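Local coordinates for NADH:ubiquinone oxidoreductase, Na translocating, C subunit (Parabacteroides distasonis, PDB 3LWX), which is probably the C subunit of a sodium-translocating membrane oxidoreductase complex and contains a domain of the FMN-binding family, at residues V26-S30 with S31-T35. Numbering follows the deposited sequence. Where two conformers were deposited one is given.
Sequences VNVSS and SEAET
The carboxylate of E32 folds back over the backbone of S29, where OE1 accepts two bonds from this one residue. S29 N reaches OE1 at 2.9 Å along a fairly straight path (163°) but from above the carboxylate plane, whereas the S29 hydroxyl donates at 2.7 Å from OE1's anti side, close to that plane. CG lies anti to the E32 carbonyl carbon, beside the backbone N (chi1 -63°), and the chain, extended beyond it, carries the carboxylate to S29. This two-donor grip should limit rotation of the carboxylate; OE2 has a weak, long ion pair with K36.

Next to this grip the side chains pack closely: V28 CB meets E32 CB at 3.8 Å and V28 CG2 lies on A33 CA. V28 also touches L21, and the buried A33 touches N14, both of helix 4-23. Two separate places are looser. The exposed S31 has its OG 3.4 Å from S29 OG, at best a weak bond; elsewhere, a water links S30 O to E34 N, spanning the i to i+4 pair.

Two i to i+3 bonds, E32 N to S29 O (3.0 Å) and A33 N to S30 O (3.3 Å), wind the chain into helix 30-40. S29 is placed as the N-cap residue and E32 as N3; OE1 takes the S29 amide as in a capping box, but the S29 hydroxyl turns to the carboxylate instead of to E32 N, leaving the box half made.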
ATOM      1  N   VAL A  26      -9.664   8.043  -2.344  1.00  8.04           N
ATOM      2  CA  VAL A  26     -11.106   7.851  -2.525  1.00  8.38           C
ATOM      3  C   VAL A  26     -11.618   7.186  -1.253  1.00  8.04           C
ATOM      4  O   VAL A  26     -11.171   6.091  -0.896  1.00  8.60           O
ATOM      5  CB  VAL A  26     -11.400   7.031  -3.785  1.00  9.33           C
ATOM      6  CG1 VAL A  26     -12.879   6.654  -3.850  1.00 10.89           C
ATOM      7  CG2 VAL A  26     -10.928   7.797  -5.019  1.00 11.16           C
ATOM      8  N   ASN A  27     -12.561   7.853  -0.582  1.00  8.65           N
ATOM      9  CA  ASN A  27     -13.089   7.430   0.705  1.00  9.14           C
ATOM     10  C   ASN A  27     -14.576   7.194   0.594  1.00 10.24           C
ATOM     11  O   ASN A  27     -15.348   8.148   0.558  1.00 12.30           O
ATOM     12  CB  ASN A  27     -12.776   8.486   1.759  1.00  9.57           C
ATOM     13  CG  ASN A  27     -11.317   8.485   2.118  1.00  9.79           C
ATOM     14  OD1 ASN A  27     -10.906   7.801   3.052  1.00 11.54           O
ATOM     15  ND2 ASN A  27     -10.507   9.166   1.319  1.00 10.31           N
ATOM     16  N   VAL A  28     -14.967   5.935   0.500  1.00 10.56           N
ATOM     17  CA  VAL A  28     -16.372   5.565   0.379  1.00 10.63           C
ATOM     18  C   VAL A  28     -16.720   4.484   1.388  1.00 10.21           C
ATOM     19  O   VAL A  28     -15.846   3.841   1.969  1.00 11.11           O
ATOM     20  CB  VAL A  28     -16.718   5.106  -1.056  1.00 12.15           C
ATOM     21  CG1 VAL A  28     -16.451   6.235  -2.047  1.00 13.58           C
ATOM     22  CG2 VAL A  28     -15.968   3.832  -1.437  1.00 13.01           C
ATOM     23  N   SER A  29     -18.017   4.285   1.593  1.00 11.31           N
ATOM     24  CA  SER A  29     -18.497   3.282   2.528  1.00 11.63           C
ATOM     25  C   SER A  29     -18.423   1.899   1.905  1.00 10.83           C
ATOM     26  O   SER A  29     -18.238   1.747   0.697  1.00 10.81           O
ATOM     27  CB  SER A  29     -19.930   3.565   2.944  1.00 12.97           C
ATOM     28  OG  SER A  29     -20.811   3.355   1.865  1.00 15.21           O
ATOM     29  N   SER A  30     -18.604   0.888   2.736  1.00 11.31           N
ATOM     30  CA  SER A  30     -18.541  -0.497   2.298  0.50 10.65           C
ATOM     31  C   SER A  30     -19.513  -0.789   1.162  1.00 10.60           C
ATOM     32  O   SER A  30     -19.166  -1.463   0.203  1.00 10.94           O
ATOM     33  CB  SER A  30     -18.836  -1.428   3.475  0.50 11.83           C
ATOM     34  OG  SER A  30     -18.811  -2.790   3.072  0.50 10.12           O
ATOM     35  N   SER A  31     -20.741  -0.263   1.274  1.00 10.54           N
ATOM     36  CA  SER A  31     -21.770  -0.530   0.264  1.00 11.55           C
ATOM     37  C   SER A  31     -21.525   0.167  -1.065  1.00 11.26           C
ATOM     38  O   SER A  31     -22.117  -0.208  -2.060  1.00 12.17           O
ATOM     39  CB  SER A  31     -23.156  -0.152   0.789  1.00 12.73           C
ATOM     40  OG  SER A  31     -23.308   1.253   0.853  1.00 15.61           O
ATOM     41  N   GLU A  32     -20.620   1.145  -1.077  1.00 10.99           N
ATOM     42  CA  GLU A  32     -20.246   1.870  -2.286  1.00 10.84           C
ATOM     43  C   GLU A  32     -18.951   1.367  -2.925  1.00  9.46           C
ATOM     44  O   GLU A  32     -18.617   1.737  -4.043  1.00  9.82           O
ATOM     45  CB  GLU A  32     -20.022   3.340  -1.939  1.00 11.62           C
ATOM     46  CG  GLU A  32     -21.224   4.082  -1.419  1.00 14.36           C
ATOM     47  CD  GLU A  32     -20.828   5.433  -0.877  1.00 18.21           C
ATOM     48  OE1 GLU A  32     -20.353   5.498   0.272  1.00 19.99           O
ATOM     49  OE2 GLU A  32     -20.973   6.419  -1.617  1.00 22.37           O
ATOM     50  N   ALA A  33     -18.217   0.542  -2.190  1.00  9.47           N
ATOM     51  CA  ALA A  33     -16.858   0.206  -2.591  1.00  9.25           C
ATOM     52  C   ALA A  33     -16.741  -0.584  -3.884  1.00  8.73           C
ATOM     53  O   ALA A  33     -15.824  -0.319  -4.666  1.00  9.35           O
ATOM     54  CB  ALA A  33     -16.166  -0.543  -1.475  1.00  9.74           C
ATOM     55  N   GLU A  34     -17.650  -1.523  -4.135  1.00  8.74           N
ATOM     56  CA  GLU A  34     -17.513  -2.337  -5.342  0.50  8.80           C
ATOM     57  C   GLU A  34     -17.683  -1.494  -6.608  1.00  9.49           C
ATOM     58  O   GLU A  34     -16.867  -1.583  -7.529  1.00  9.72           O
ATOM     59  CB  GLU A  34     -18.467  -3.539  -5.343  0.50  9.47           C
ATOM     60  CG  GLU A  34     -18.242  -4.464  -6.549  0.50 11.08           C
ATOM     61  CD  GLU A  34     -19.073  -5.729  -6.512  0.50 12.55           C
ATOM     62  OE1 GLU A  34     -20.016  -5.789  -5.699  0.50 13.01           O
ATOM     63  OE2 GLU A  34     -18.784  -6.655  -7.304  0.50 15.33           O
ATOM     64  N   THR A  35     -18.715  -0.666  -6.666  1.00  9.94           N
ATOM     65  CA  THR A  35     -18.945   0.176  -7.837  0.50  9.95           C
ATOM     66  C   THR A  35     -17.841   1.204  -8.016  1.00  9.99           C
ATOM     67  O   THR A  35     -17.346   1.418  -9.126  1.00 11.17           O
ATOM     68  CB  THR A  35     -20.280   0.898  -7.728  0.50 10.20           C
ATOM     69  OG1 THR A  35     -21.312  -0.082  -7.612  0.50 11.18           O
ATOM     70  CG2 THR A  35     -20.525   1.760  -8.961  0.50 10.36           C
TER
HETATM   71  O   HOH W   1     -19.794  -2.356  -2.342  1.00 11.21           O